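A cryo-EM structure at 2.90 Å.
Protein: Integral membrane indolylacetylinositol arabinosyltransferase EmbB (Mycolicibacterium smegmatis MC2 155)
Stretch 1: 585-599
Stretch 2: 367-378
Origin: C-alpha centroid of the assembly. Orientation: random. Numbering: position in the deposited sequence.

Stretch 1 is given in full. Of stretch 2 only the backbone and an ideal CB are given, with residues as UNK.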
ATOM      1  N   PHE B 585      -6.479  23.030   2.290  1.00 55.96           N
ATOM      2  CA  PHE B 585      -7.909  23.286   2.242  1.00 55.96           C
ATOM      3  C   PHE B 585      -8.425  24.014   3.473  1.00 55.96           C
ATOM      4  O   PHE B 585      -9.638  24.202   3.591  1.00 55.96           O
ATOM      5  CB  PHE B 585      -8.673  21.969   2.076  1.00 55.96           C
ATOM      6  CG  PHE B 585      -8.424  21.286   0.763  1.00 55.96           C
ATOM      7  CD1 PHE B 585      -8.831  21.868  -0.424  1.00 55.96           C
ATOM      8  CD2 PHE B 585      -7.782  20.062   0.718  1.00 55.96           C
ATOM      9  CE1 PHE B 585      -8.601  21.241  -1.632  1.00 55.96           C
ATOM     10  CE2 PHE B 585      -7.550  19.432  -0.487  1.00 55.96           C
ATOM     11  CZ  PHE B 585      -7.960  20.022  -1.662  1.00 55.96           C
ATOM     12  N   ALA B 586      -7.538  24.446   4.373  1.00 53.09           N
ATOM     13  CA  ALA B 586      -7.965  24.987   5.661  1.00 53.09           C
ATOM     14  C   ALA B 586      -8.948  26.142   5.505  1.00 53.09           C
ATOM     15  O   ALA B 586      -9.935  26.229   6.244  1.00 53.09           O
ATOM     16  CB  ALA B 586      -6.745  25.435   6.468  1.00 53.09           C
ATOM     17  N   ALA B 587      -8.701  27.035   4.551  1.00 53.89           N
ATOM     18  CA  ALA B 587      -9.562  28.197   4.371  1.00 53.89           C
ATOM     19  C   ALA B 587     -10.697  27.941   3.386  1.00 53.89           C
ATOM     20  O   ALA B 587     -11.824  28.405   3.604  1.00 53.89           O
ATOM     21  CB  ALA B 587      -8.734  29.397   3.909  1.00 53.89           C
ATOM     22  N   VAL B 588     -10.429  27.207   2.305  1.00 56.05           N
ATOM     23  CA  VAL B 588     -11.464  26.997   1.300  1.00 56.05           C
ATOM     24  C   VAL B 588     -12.559  26.075   1.826  1.00 56.05           C
ATOM     25  O   VAL B 588     -13.737  26.263   1.503  1.00 56.05           O
ATOM     26  CB  VAL B 588     -10.849  26.478  -0.013  1.00 56.05           C
ATOM     27  CG1 VAL B 588      -9.780  27.439  -0.501  1.00 56.05           C
ATOM     28  CG2 VAL B 588     -10.270  25.089   0.166  1.00 56.05           C
ATOM     29  N   GLY B 589     -12.218  25.093   2.662  1.00 53.26           N
ATOM     30  CA  GLY B 589     -13.250  24.302   3.301  1.00 53.26           C
ATOM     31  C   GLY B 589     -14.078  25.068   4.306  1.00 53.26           C
ATOM     32  O   GLY B 589     -15.285  24.827   4.400  1.00 53.26           O
ATOM     33  N   GLY B 590     -13.466  25.992   5.042  1.00 48.82           N
ATOM     34  CA  GLY B 590     -14.205  26.846   5.947  1.00 48.82           C
ATOM     35  C   GLY B 590     -15.138  27.775   5.204  1.00 48.82           C
ATOM     36  O   GLY B 590     -16.220  28.104   5.697  1.00 48.82           O
ATOM     37  N   ALA B 591     -14.729  28.206   4.010  1.00 48.60           N
ATOM     38  CA  ALA B 591     -15.596  29.039   3.184  1.00 48.60           C
ATOM     39  C   ALA B 591     -16.680  28.239   2.476  1.00 48.60           C
ATOM     40  O   ALA B 591     -17.732  28.800   2.152  1.00 48.60           O
ATOM     41  CB  ALA B 591     -14.769  29.800   2.148  1.00 48.60           C
ATOM     42  N   MET B 592     -16.448  26.952   2.225  1.00 51.41           N
ATOM     43  CA  MET B 592     -17.458  26.118   1.584  1.00 51.41           C
ATOM     44  C   MET B 592     -18.495  25.613   2.577  1.00 51.41           C
ATOM     45  O   MET B 592     -19.666  25.450   2.216  1.00 51.41           O
ATOM     46  CB  MET B 592     -16.789  24.937   0.881  1.00 51.41           C
ATOM     47  CG  MET B 592     -17.686  24.208  -0.098  1.00 51.41           C
ATOM     48  SD  MET B 592     -17.909  25.114  -1.637  1.00 51.41           S
ATOM     49  CE  MET B 592     -19.691  25.255  -1.681  1.00 51.41           C
ATOM     50  N   ALA B 593     -18.085  25.355   3.821  1.00 45.61           N
ATOM     51  CA  ALA B 593     -19.041  24.937   4.841  1.00 45.61           C
ATOM     52  C   ALA B 593     -20.054  26.032   5.141  1.00 45.61           C
ATOM     53  O   ALA B 593     -21.231  25.734   5.375  1.00 45.61           O
ATOM     54  CB  ALA B 593     -18.305  24.533   6.114  1.00 45.61           C
ATOM     55  N   ALA B 594     -19.628  27.295   5.128  1.00 43.73           N
ATOM     56  CA  ALA B 594     -20.553  28.390   5.395  1.00 43.73           C
ATOM     57  C   ALA B 594     -21.577  28.546   4.282  1.00 43.73           C
ATOM     58  O   ALA B 594     -22.692  29.016   4.530  1.00 43.73           O
ATOM     59  CB  ALA B 594     -19.783  29.692   5.592  1.00 43.73           C
ATOM     60  N   LEU B 595     -21.225  28.160   3.056  1.00 43.62           N
ATOM     61  CA  LEU B 595     -22.187  28.207   1.961  1.00 43.62           C
ATOM     62  C   LEU B 595     -23.110  26.997   1.984  1.00 43.62           C
ATOM     63  O   LEU B 595     -24.308  27.120   1.705  1.00 43.62           O
ATOM     64  CB  LEU B 595     -21.455  28.297   0.622  1.00 43.62           C
ATOM     65  CG  LEU B 595     -22.330  28.437  -0.623  1.00 43.62           C
ATOM     66  CD1 LEU B 595     -23.171  29.696  -0.544  1.00 43.62           C
ATOM     67  CD2 LEU B 595     -21.479  28.442  -1.877  1.00 43.62           C
ATOM     68  N   ALA B 596     -22.573  25.821   2.318  1.00 42.44           N
ATOM     69  CA  ALA B 596     -23.413  24.634   2.428  1.00 42.44           C
ATOM     70  C   ALA B 596     -24.433  24.783   3.549  1.00 42.44           C
ATOM     71  O   ALA B 596     -25.587  24.362   3.406  1.00 42.44           O
ATOM     72  CB  ALA B 596     -22.549  23.395   2.650  1.00 42.44           C
ATOM     73  N   THR B 597     -24.027  25.380   4.673  1.00 41.47           N
ATOM     74  CA  THR B 597     -24.947  25.584   5.788  1.00 41.47           C
ATOM     75  C   THR B 597     -26.133  26.447   5.386  1.00 41.47           C
ATOM     76  O   THR B 597     -27.241  26.261   5.903  1.00 41.47           O
ATOM     77  CB  THR B 597     -24.203  26.213   6.966  1.00 41.47           C
ATOM     78  OG1 THR B 597     -23.048  25.428   7.278  1.00 41.47           O
ATOM     79  CG2 THR B 597     -25.094  26.281   8.191  1.00 41.47           C
ATOM     80  N   VAL B 598     -25.929  27.388   4.465  1.00 40.56           N
ATOM     81  CA  VAL B 598     -27.030  28.217   3.995  1.00 40.56           C
ATOM     82  C   VAL B 598     -27.841  27.481   2.939  1.00 40.56           C
ATOM     83  O   VAL B 598     -29.070  27.600   2.887  1.00 40.56           O
ATOM     84  CB  VAL B 598     -26.488  29.558   3.467  1.00 40.56           C
ATOM     85  CG1 VAL B 598     -27.573  30.327   2.736  1.00 40.56           C
ATOM     86  CG2 VAL B 598     -25.921  30.382   4.605  1.00 40.56           C
ATOM     87  N   LEU B 599     -27.173  26.692   2.093  1.00 39.58           N
ATOM     88  CA  LEU B 599     -27.874  26.002   1.017  1.00 39.58           C
ATOM     89  C   LEU B 599     -28.779  24.893   1.540  1.00 39.58           C
ATOM     90  O   LEU B 599     -29.819  24.615   0.934  1.00 39.58           O
ATOM     91  CB  LEU B 599     -26.871  25.431   0.015  1.00 39.58           C
ATOM     92  CG  LEU B 599     -26.198  26.439  -0.917  1.00 39.58           C
ATOM     93  CD1 LEU B 599     -25.514  25.728  -2.068  1.00 39.58           C
ATOM     94  CD2 LEU B 599     -27.203  27.446  -1.432  1.00 39.58           C
ATOM     95  N   UNK B 367     -25.907  33.248  11.612  1.00 49.15           N
ATOM     96  CA  UNK B 367     -24.921  32.936  12.637  1.00 49.15           C
ATOM     97  C   UNK B 367     -24.407  31.509  12.525  1.00 49.15           C
ATOM     98  O   UNK B 367     -23.235  31.247  12.829  1.00 49.15           O
ATOM     99  CB  UNK B 367     -25.520  33.162  14.026  1.00 49.15           C
ATOM    100  N   UNK B 368     -25.263  30.582  12.089  1.00 45.62           N
ATOM    101  CA  UNK B 368     -24.827  29.205  11.882  1.00 45.62           C
ATOM    102  C   UNK B 368     -23.735  29.122  10.826  1.00 45.62           C
ATOM    103  O   UNK B 368     -22.821  28.302  10.951  1.00 45.62           O
ATOM    104  CB  UNK B 368     -26.013  28.327  11.478  1.00 45.62           C
ATOM    105  N   UNK B 369     -23.801  29.964   9.794  1.00 45.52           N
ATOM    106  CA  UNK B 369     -22.760  29.957   8.771  1.00 45.52           C
ATOM    107  C   UNK B 369     -21.424  30.421   9.336  1.00 45.52           C
ATOM    108  O   UNK B 369     -20.376  29.844   9.020  1.00 45.52           O
ATOM    109  CB  UNK B 369     -23.167  30.845   7.593  1.00 45.52           C
ATOM    110  N   UNK B 370     -21.440  31.453  10.183  1.00 45.79           N
ATOM    111  CA  UNK B 370     -20.205  31.912  10.811  1.00 45.79           C
ATOM    112  C   UNK B 370     -19.631  30.846  11.733  1.00 45.79           C
ATOM    113  O   UNK B 370     -18.418  30.600  11.734  1.00 45.79           O
ATOM    114  CB  UNK B 370     -20.451  33.205  11.591  1.00 45.79           C
ATOM    115  N   UNK B 371     -20.489  30.204  12.531  1.00 42.21           N
ATOM    116  CA  UNK B 371     -20.017  29.135  13.402  1.00 42.21           C
ATOM    117  C   UNK B 371     -19.423  27.991  12.593  1.00 42.21           C
ATOM    118  O   UNK B 371     -18.376  27.444  12.957  1.00 42.21           O
ATOM    119  CB  UNK B 371     -21.158  28.621  14.282  1.00 42.21           C
ATOM    120  N   UNK B 372     -20.069  27.624  11.485  1.00 40.16           N
ATOM    121  CA  UNK B 372     -19.564  26.543  10.649  1.00 40.16           C
ATOM    122  C   UNK B 372     -18.210  26.901  10.056  1.00 40.16           C
ATOM    123  O   UNK B 372     -17.279  26.088  10.074  1.00 40.16           O
ATOM    124  CB  UNK B 372     -20.560  26.220   9.533  1.00 40.16           C
ATOM    125  N   UNK B 373     -18.081  28.116   9.521  1.00 41.17           N
ATOM    126  CA  UNK B 373     -16.808  28.545   8.952  1.00 41.17           C
ATOM    127  C   UNK B 373     -15.699  28.502   9.997  1.00 41.17           C
ATOM    128  O   UNK B 373     -14.622  27.944   9.754  1.00 41.17           O
ATOM    129  CB  UNK B 373     -16.932  29.956   8.373  1.00 41.17           C
ATOM    130  N   UNK B 374     -15.955  29.073  11.176  1.00 40.29           N
ATOM    131  CA  UNK B 374     -14.936  29.083  12.215  1.00 40.29           C
ATOM    132  C   UNK B 374     -14.536  27.690  12.659  1.00 40.29           C
ATOM    133  O   UNK B 374     -13.348  27.375  12.774  1.00 40.29           O
ATOM    134  CB  UNK B 374     -15.431  29.882  13.422  1.00 40.29           C
ATOM    135  N   UNK B 375     -15.526  26.829  12.905  1.00 38.86           N
ATOM    136  CA  UNK B 375     -15.229  25.495  13.417  1.00 38.86           C
ATOM    137  C   UNK B 375     -14.526  24.638  12.373  1.00 38.86           C
ATOM    138  O   UNK B 375     -13.630  23.859  12.712  1.00 38.86           O
ATOM    139  CB  UNK B 375     -16.515  24.806  13.877  1.00 38.86           C
ATOM    140  N   UNK B 376     -14.899  24.770  11.099  1.00 41.10           N
ATOM    141  CA  UNK B 376     -14.221  23.989  10.070  1.00 41.10           C
ATOM    142  C   UNK B 376     -12.806  24.504   9.850  1.00 41.10           C
ATOM    143  O   UNK B 376     -11.878  23.711   9.632  1.00 41.10           O
ATOM    144  CB  UNK B 376     -15.009  24.028   8.759  1.00 41.10           C
ATOM    145  N   UNK B 377     -12.600  25.822   9.922  1.00 41.41           N
ATOM    146  CA  UNK B 377     -11.243  26.356   9.852  1.00 41.41           C
ATOM    147  C   UNK B 377     -10.385  25.806  10.983  1.00 41.41           C
ATOM    148  O   UNK B 377      -9.243  25.388  10.765  1.00 41.41           O
ATOM    149  CB  UNK B 377     -11.266  27.885   9.903  1.00 41.41           C
ATOM    150  N   UNK B 378     -10.928  25.786  12.202  1.00 40.17           N
ATOM    151  CA  UNK B 378     -10.190  25.234  13.336  1.00 40.17           C
ATOM    152  C   UNK B 378      -9.879  23.757  13.126  1.00 40.17           C
ATOM    153  O   UNK B 378      -8.743  23.314  13.331  1.00 40.17           O
ATOM    154  CB  UNK B 378     -10.983  25.423  14.630  1.00 40.17           C
TER

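The two helices run nearly antiparallel, their N-to-C directions 153° apart and their axes 7.5 Å apart at closest approach.

Position 367 has no atom of stretch 1 within 5.5 Å of its ideal CB, so geometry here excludes almost nothing; it is Arg367, which makes no contact with stretch 1.

At 368 the CB points sideways and lies 4.0 Å from Thr597 CG2. A small or medium apolar residue would suit; Ala368 makes just that methyl-to-methyl contact.

Position 369 is tighter. Its CA is 4.3 Å from that of Ala594, and its CB stands 3.6 Å from Ala594 O and 4.1 Å from Val598 CG2. Small residues fit best, and Ala369 does so: its CB packs on Val598 CG2, while its O lies 3.5 Å from Ala594 CB.

Positions 370 and 371 meet nothing of stretch 1 near their CB atoms, so many residues are possible; they are Met370 and Trp371.

At 372 the CB points toward stretch 1, 3.5 Å from Thr597 OG1. That hydroxyl donates to Ala593 O within its own helix (OG1 to O, 2.6 Å), so its proton is already used. A small residue is favored, Ser or Ala. Ala372 also brings its CB to 4.4 Å from Ala593 CB.

Position 373 is the other place where CA atoms come within 4.3 Å, here facing Gly590. The CB is 3.3 Å from Gly590 O and 4.0 Å from Ala594 CB, so Gly or Ala is the natural choice. In Ala373 the CA also makes a CA-H...O contact with Gly590 O at 3.3 Å. The absence of a side chain at Gly590 matters: an ideal CB there would lie only 3.3 Å from Ala373 O.

The ideal CB of 374 points away and 375 is out of reach; they are Gly374, which has no side chain, and Leu375.

At 376 the CB points toward stretch 1, 4.1 Å from Gly590 CA and 4.3 Å from Ala593 CB. The glycines leave a shallow surface for a modest apolar chain such as Val, Ile or Ala. Val376, chi1 t, places CG1 3.7 Å from Gly589 O and CG2 3.7 Å from Ala593 CB.

At 377 the CB is sideways, 4.2 Å from Ala586 O, with space for Leu or Met. Leu377 (chi1 t, chi2 p) turns its end nearer, CD1 reaching 3.5 Å from Ala586 O.

The CB of 378 points away, unconstrained here; it is Leu378.

Stretch 2 (367-378) RAAMWAAGLVLL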
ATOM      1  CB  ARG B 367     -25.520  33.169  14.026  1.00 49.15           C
ATOM      2  CG  ARG B 367     -24.511  33.130  15.158  1.00 49.15           C
ATOM      3  CD  ARG B 367     -23.384  34.129  14.943  1.00 49.15           C
ATOM      4  NE  ARG B 367     -23.711  35.456  15.459  1.00 49.15           N
ATOM      5  CZ  ARG B 367     -23.621  35.804  16.738  1.00 49.15           C
ATOM      6  NH1 ARG B 367     -23.218  34.921  17.641  1.00 49.15           N
ATOM      7  NH2 ARG B 367     -23.937  37.034  17.116  1.00 49.15           N
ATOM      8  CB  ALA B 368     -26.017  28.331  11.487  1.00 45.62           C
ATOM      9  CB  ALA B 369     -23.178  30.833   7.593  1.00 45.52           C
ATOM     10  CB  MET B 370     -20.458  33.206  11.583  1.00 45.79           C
ATOM     11  CG  MET B 370     -20.357  34.462  10.738  1.00 45.79           C
ATOM     12  SD  MET B 370     -18.653  34.928  10.380  1.00 45.79           S
ATOM     13  CE  MET B 370     -18.141  35.579  11.966  1.00 45.79           C
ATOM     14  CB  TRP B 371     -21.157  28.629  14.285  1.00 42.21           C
ATOM     15  CG  TRP B 371     -21.377  29.459  15.506  1.00 42.21           C
ATOM     16  CD1 TRP B 371     -22.380  30.355  15.716  1.00 42.21           C
ATOM     17  CD2 TRP B 371     -20.571  29.475  16.688  1.00 42.21           C
ATOM     18  NE1 TRP B 371     -22.251  30.928  16.957  1.00 42.21           N
ATOM     19  CE2 TRP B 371     -21.147  30.403  17.573  1.00 42.21           C
ATOM     20  CE3 TRP B 371     -19.416  28.794  17.082  1.00 42.21           C
ATOM     21  CZ2 TRP B 371     -20.609  30.667  18.828  1.00 42.21           C
ATOM     22  CZ3 TRP B 371     -18.885  29.057  18.328  1.00 42.21           C
ATOM     23  CH2 TRP B 371     -19.481  29.985  19.187  1.00 42.21           C
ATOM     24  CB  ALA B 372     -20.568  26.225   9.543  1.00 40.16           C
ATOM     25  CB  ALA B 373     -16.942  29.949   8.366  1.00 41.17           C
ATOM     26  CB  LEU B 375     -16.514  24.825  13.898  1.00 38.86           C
ATOM     27  CG  LEU B 375     -17.106  25.426  15.171  1.00 38.86           C
ATOM     28  CD1 LEU B 375     -18.446  24.793  15.495  1.00 38.86           C
ATOM     29  CD2 LEU B 375     -16.146  25.274  16.336  1.00 38.86           C
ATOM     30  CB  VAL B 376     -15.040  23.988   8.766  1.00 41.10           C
ATOM     31  CG1 VAL B 376     -14.270  23.308   7.653  1.00 41.10           C
ATOM     32  CG2 VAL B 376     -16.362  23.280   8.982  1.00 41.10           C
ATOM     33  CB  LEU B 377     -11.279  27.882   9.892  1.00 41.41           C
ATOM     34  CG  LEU B 377      -9.934  28.588  10.054  1.00 41.41           C
ATOM     35  CD1 LEU B 377      -9.191  28.633   8.733  1.00 41.41           C
ATOM     36  CD2 LEU B 377     -10.133  29.986  10.605  1.00 41.41           C
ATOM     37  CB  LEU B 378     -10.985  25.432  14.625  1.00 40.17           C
ATOM     38  CG  LEU B 378     -10.746  26.731  15.392  1.00 40.17           C
ATOM     39  CD1 LEU B 378     -11.435  26.673  16.740  1.00 40.17           C
ATOM     40  CD2 LEU B 378      -9.263  26.982  15.558  1.00 40.17           C
TER
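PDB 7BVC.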